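Local coordinates for putative Fe-S biosynthesis protein (Lactobacillus acidophilus, PDB 2QGO) that probably takes part in the biosynthesis of iron-sulphur clusters, at residues N11-D14 and Y15-R19; I74-S77 and D78-T82. All blocks are in the same frame, centred on the assembly; numbering follows the deposited sequence.

Overall arrangement
Both contacts are short-range, made within one continuous run of chain, yet they secure different elements. Interaction 1 (11-14 with 15-19) lies wholly inside helix 10-18, whereas interaction 2 (74-77 with 78-82) joins the end of strand 73-76 to the short helix 78-81. Their centres are about 22 Å apart, on opposite sides of the chain's centre, and their nearest atoms stay about 8 Å apart. Each is partly buried. In interaction 1, A12 and L16 are the buried residues, while long charged side chains run over the exposed surface. In interaction 2, by contrast, the buried residues T76 and D80 are polar, and side-chain hydrogen bonds at a helix start add to a single i to i+4 backbone bond, against four in interaction 1.

Interaction 1. Residues N11-D14 and Y15-R19; sequences NAVD and YLKRR
K17 runs alongside V13 one helical turn earlier, the two side chains pointing the same way. Its path can be traced atom by atom. CB of K17 sits 3.2 Å from D14 O, CG lies 3.5 Å from V13 O, and CD passes the same oxygen at a slightly greater distance. CE then reaches the hydrocarbon of the valine, 3.9 Å from V13 CG1, and NZ ends equally near that methyl. V13 presents CG1 here because this branch is anti to the backbone N (chi1 166°). The ammonium is not in contact with the nearest carboxylate: K17 NZ and D14 OD1 are 4.8 Å apart, so any attraction between them is probably weak. Underneath, K17 N donates to V13 O over 3.0 Å, part of an i to i+4 series of four bonds that is the signature of an alpha helix; the bond from L16 N to A12 O is almost straight (174°). R18 folds back differently. Its guanidinium lays one face over the D14 backbone carbonyl, with D14 C 4.1 Å above the plane, while R18 NH1 meets the edge of the Y15 ring in plane. In the fold, V13 and L16 rest on F8 of strand 6-8, V13 and K17 also touch L22 beyond the helix, and the ring of Y15 stacks with Y92 of strand 88-93.

Interaction 2. Residues I74-S77 and D78-T82; sequences IYTS and DFDKT
S77 and D80 are joined twice through one hydroxyl. S77 OG donates to D80 OD2 at 2.7 Å, meeting that oxygen on its anti side and 30° out of the carboxylate plane, and it accepts from D80 N at 3.2 Å with an N-H...O angle of 166°. The second bond makes S77 the N-cap of the short, weakly bonded helix 78-81. With chi1 at 65°, OG lies between the backbone N and the carbonyl carbon, which turns it toward the first helical turn. The backbone adds a bond from K81 N to S77 O, 2.9 Å long. Just before the cap, T76 crosses D80 obliquely, its OG1 3.2 Å from D80 CB, and T76 CG2 lies 4.1 Å from K81 CB. An outer shell fixes these groups against strand 25-30: T76 OG1 is hydrogen-bonded to L28 O, and D80 OD1 to T30 N. Without the S77 hydroxyl, as with an alanine here, D80 N would probably lose its side-chain cap and D80 OD2 this donor, the carboxylate then being easier to turn. Since both oxygens of the buried D80 carboxylate accept hydrogen bonds, its negative charge is probably well tolerated where strand gives way to helix.

Interaction 1. Residues N11-D14 and Y15-R19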
loop_
_atom_site.group_PDB
_atom_site.type_symbol
_atom_site.label_atom_id
_atom_site.label_comp_id
_atom_site.label_asym_id
_atom_site.label_seq_id
_atom_site.Cartn_x
_atom_site.Cartn_y
_atom_site.Cartn_z
ATOM N N ASN A 11 14.278 -1.899 -6.868
ATOM C CA ASN A 11 14.279 -0.503 -6.448
ATOM C C ASN A 11 13.153 -0.198 -5.463
ATOM O O ASN A 11 13.321 0.630 -4.565
ATOM C CB ASN A 11 14.199 0.412 -7.675
ATOM C CG ASN A 11 15.445 0.318 -8.551
ATOM O OD1 ASN A 11 16.364 -0.450 -8.261
ATOM N ND2 ASN A 11 15.479 1.098 -9.624
ATOM N N ALA A 12 12.006 -0.861 -5.622
ATOM C CA ALA A 12 10.892 -0.652 -4.705
ATOM C C ALA A 12 11.270 -1.248 -3.347
ATOM O O ALA A 12 11.056 -0.629 -2.303
ATOM C CB ALA A 12 9.626 -1.314 -5.238
ATOM N N VAL A 13 11.842 -2.451 -3.369
ATOM C CA VAL A 13 12.262 -3.123 -2.142
ATOM C C VAL A 13 13.306 -2.287 -1.392
ATOM O O VAL A 13 13.204 -2.088 -0.178
ATOM C CB VAL A 13 12.865 -4.518 -2.446
ATOM C CG1 VAL A 13 13.604 -5.054 -1.220
ATOM C CG2 VAL A 13 11.761 -5.476 -2.858
ATOM N N ASP A 14 14.311 -1.805 -2.115
ATOM C CA ASP A 14 15.349 -0.983 -1.500
ATOM C C ASP A 14 14.728 0.237 -0.846
ATOM O O ASP A 14 15.045 0.573 0.295
ATOM C CB ASP A 14 16.369 -0.520 -2.534
ATOM C CG ASP A 14 17.356 -1.599 -2.893
ATOM O OD1 ASP A 14 17.416 -2.628 -2.175
ATOM O OD2 ASP A 14 18.082 -1.414 -3.895
ATOM N N TYR A 15 13.836 0.896 -1.577
ATOM C CA TYR A 15 13.176 2.084 -1.061
ATOM C C TYR A 15 12.390 1.776 0.222
ATOM O O TYR A 15 12.559 2.447 1.240
ATOM C CB TYR A 15 12.250 2.670 -2.134
ATOM C CG TYR A 15 11.456 3.867 -1.662
ATOM C CD1 TYR A 15 12.068 5.096 -1.438
ATOM C CD2 TYR A 15 10.091 3.753 -1.400
ATOM C CE1 TYR A 15 11.333 6.194 -0.955
ATOM C CE2 TYR A 15 9.351 4.833 -0.917
ATOM C CZ TYR A 15 9.978 6.053 -0.696
ATOM O OH TYR A 15 9.240 7.105 -0.197
ATOM N N LEU A 16 11.532 0.764 0.172
ATOM C CA LEU A 16 10.748 0.399 1.350
ATOM C C LEU A 16 11.676 0.164 2.538
ATOM O O LEU A 16 11.331 0.482 3.678
ATOM C CB LEU A 16 9.903 -0.846 1.062
ATOM C CG LEU A 16 8.862 -0.633 -0.051
ATOM C CD1 LEU A 16 8.137 -1.934 -0.365
ATOM C CD2 LEU A 16 7.875 0.433 0.375
ATOM N N LYS A 17 12.855 -0.390 2.252
ATOM C CA LYS A 17 13.869 -0.649 3.269
ATOM C C LYS A 17 14.447 0.658 3.825
ATOM O O LYS A 17 14.599 0.802 5.039
ATOM C CB LYS A 17 15.006 -1.487 2.686
ATOM C CG LYS A 17 14.803 -2.988 2.769
ATOM C CD LYS A 17 15.919 -3.730 2.011
ATOM C CE LYS A 17 15.736 -5.232 2.099
ATOM N NZ LYS A 17 16.614 -6.002 1.147
ATOM N N ARG A 18 14.783 1.598 2.941
ATOM C CA ARG A 18 15.326 2.890 3.370
ATOM C C ARG A 18 14.321 3.605 4.261
ATOM O O ARG A 18 14.688 4.436 5.084
ATOM C CB ARG A 18 15.619 3.799 2.173
ATOM C CG ARG A 18 16.656 3.275 1.201
ATOM C CD ARG A 18 16.986 4.334 0.143
ATOM N NE ARG A 18 17.111 3.746 -1.187
ATOM C CZ ARG A 18 16.199 3.865 -2.146
ATOM N NH1 ARG A 18 15.091 4.556 -1.933
ATOM N NH2 ARG A 18 16.383 3.283 -3.320
ATOM N N ARG A 19 13.045 3.289 4.063
ATOM C CA ARG A 19 11.969 3.885 4.841
ATOM C C ARG A 19 11.614 3.029 6.060
ATOM O O ARG A 19 10.701 3.352 6.822
ATOM C CB ARG A 19 10.751 4.105 3.937
ATOM C CG ARG A 19 10.945 5.261 2.935
ATOM C CD ARG A 19 10.718 6.615 3.613
ATOM N NE ARG A 19 9.320 7.030 3.510
ATOM C CZ ARG A 19 8.767 8.037 4.179
ATOM N NH1 ARG A 19 9.476 8.766 5.034
ATOM N NH2 ARG A 19 7.490 8.323 3.985
#

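Interaction 2. Residues I74-S77 and D78-T82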
loop_
_atom_site.group_PDB
_atom_site.type_symbol
_atom_site.label_atom_id
_atom_site.label_comp_id
_atom_site.label_asym_id
_atom_site.label_seq_id
_atom_site.Cartn_x
_atom_site.Cartn_y
_atom_site.Cartn_z
ATOM N N ILE A 74 1.382 -7.843 3.128
ATOM C CA ILE A 74 0.566 -6.802 2.512
ATOM C C ILE A 74 -0.894 -7.212 2.397
ATOM O O ILE A 74 -1.209 -8.316 1.966
ATOM C CB ILE A 74 1.137 -6.406 1.112
ATOM C CG1 ILE A 74 0.229 -5.367 0.444
ATOM C CG2 ILE A 74 1.310 -7.648 0.233
ATOM C CD1 ILE A 74 0.855 -4.702 -0.772
ATOM N N TYR A 75 -1.780 -6.300 2.781
ATOM C CA TYR A 75 -3.221 -6.543 2.782
ATOM C C TYR A 75 -4.033 -5.482 2.047
ATOM O O TYR A 75 -3.506 -4.462 1.612
ATOM C CB TYR A 75 -3.728 -6.583 4.223
ATOM C CG TYR A 75 -3.145 -7.687 5.068
ATOM C CD1 TYR A 75 -3.900 -8.811 5.383
ATOM C CD2 TYR A 75 -1.842 -7.608 5.563
ATOM C CE1 TYR A 75 -3.379 -9.835 6.174
ATOM C CE2 TYR A 75 -1.302 -8.638 6.359
ATOM C CZ TYR A 75 -2.084 -9.749 6.659
ATOM O OH TYR A 75 -1.592 -10.779 7.439
ATOM N N THR A 76 -5.333 -5.746 1.939
ATOM C CA THR A 76 -6.282 -4.829 1.325
ATOM C C THR A 76 -7.682 -5.226 1.800
ATOM O O THR A 76 -7.825 -6.112 2.639
ATOM C CB THR A 76 -6.214 -4.874 -0.214
ATOM O OG1 THR A 76 -6.882 -3.727 -0.750
ATOM C CG2 THR A 76 -6.875 -6.133 -0.753
ATOM N N SER A 77 -8.709 -4.561 1.284
ATOM C CA SER A 77 -10.079 -4.872 1.681
ATOM C C SER A 77 -10.907 -5.326 0.488
ATOM O O SER A 77 -10.476 -5.219 -0.664
ATOM C CB SER A 77 -10.744 -3.656 2.347
ATOM O OG SER A 77 -10.905 -2.571 1.448
ATOM N N ASP A 78 -12.096 -5.845 0.758
ATOM C CA ASP A 78 -12.947 -6.309 -0.326
ATOM C C ASP A 78 -13.309 -5.145 -1.234
ATOM O O ASP A 78 -13.407 -5.291 -2.452
ATOM C CB ASP A 78 -14.186 -7.012 0.245
ATOM C CG ASP A 78 -13.863 -8.422 0.742
ATOM O OD1 ASP A 78 -13.222 -9.175 -0.028
ATOM O OD2 ASP A 78 -14.236 -8.785 1.889
ATOM N N PHE A 79 -13.470 -3.970 -0.648
ATOM C CA PHE A 79 -13.789 -2.792 -1.441
ATOM C C PHE A 79 -12.622 -2.358 -2.324
ATOM O O PHE A 79 -12.790 -2.078 -3.514
ATOM C CB PHE A 79 -14.146 -1.623 -0.536
ATOM C CG PHE A 79 -14.272 -0.322 -1.271
ATOM C CD1 PHE A 79 -15.327 -0.116 -2.164
ATOM C CD2 PHE A 79 -13.324 0.686 -1.099
ATOM C CE1 PHE A 79 -15.439 1.079 -2.875
ATOM C CE2 PHE A 79 -13.426 1.891 -1.807
ATOM C CZ PHE A 79 -14.482 2.089 -2.696
ATOM N N ASP A 80 -11.442 -2.268 -1.722
ATOM C CA ASP A 80 -10.255 -1.834 -2.448
ATOM C C ASP A 80 -9.759 -2.820 -3.506
ATOM O O ASP A 80 -9.148 -2.407 -4.485
ATOM C CB ASP A 80 -9.122 -1.517 -1.460
ATOM C CG ASP A 80 -9.397 -0.276 -0.630
ATOM O OD1 ASP A 80 -9.407 0.845 -1.195
ATOM O OD2 ASP A 80 -9.605 -0.418 0.595
ATOM N N LYS A 81 -10.028 -4.110 -3.333
ATOM C CA LYS A 81 -9.548 -5.083 -4.312
ATOM C C LYS A 81 -10.207 -4.982 -5.685
ATOM O O LYS A 81 -9.637 -5.437 -6.681
ATOM C CB LYS A 81 -9.687 -6.510 -3.776
ATOM C CG LYS A 81 -11.116 -6.947 -3.577
ATOM C CD LYS A 81 -11.219 -8.372 -3.039
ATOM C CE LYS A 81 -12.689 -8.760 -2.950
ATOM N NZ LYS A 81 -12.920 -10.061 -2.270
ATOM N N THR A 82 -11.389 -4.376 -5.759
ATOM C CA THR A 82 -12.063 -4.250 -7.043
ATOM C C THR A 82 -11.368 -3.241 -7.956
ATOM O O THR A 82 -11.501 -3.312 -9.184
ATOM C CB THR A 82 -13.549 -3.860 -6.868
ATOM O OG1 THR A 82 -13.663 -2.756 -5.964
ATOM C CG2 THR A 82 -14.332 -5.031 -6.313
#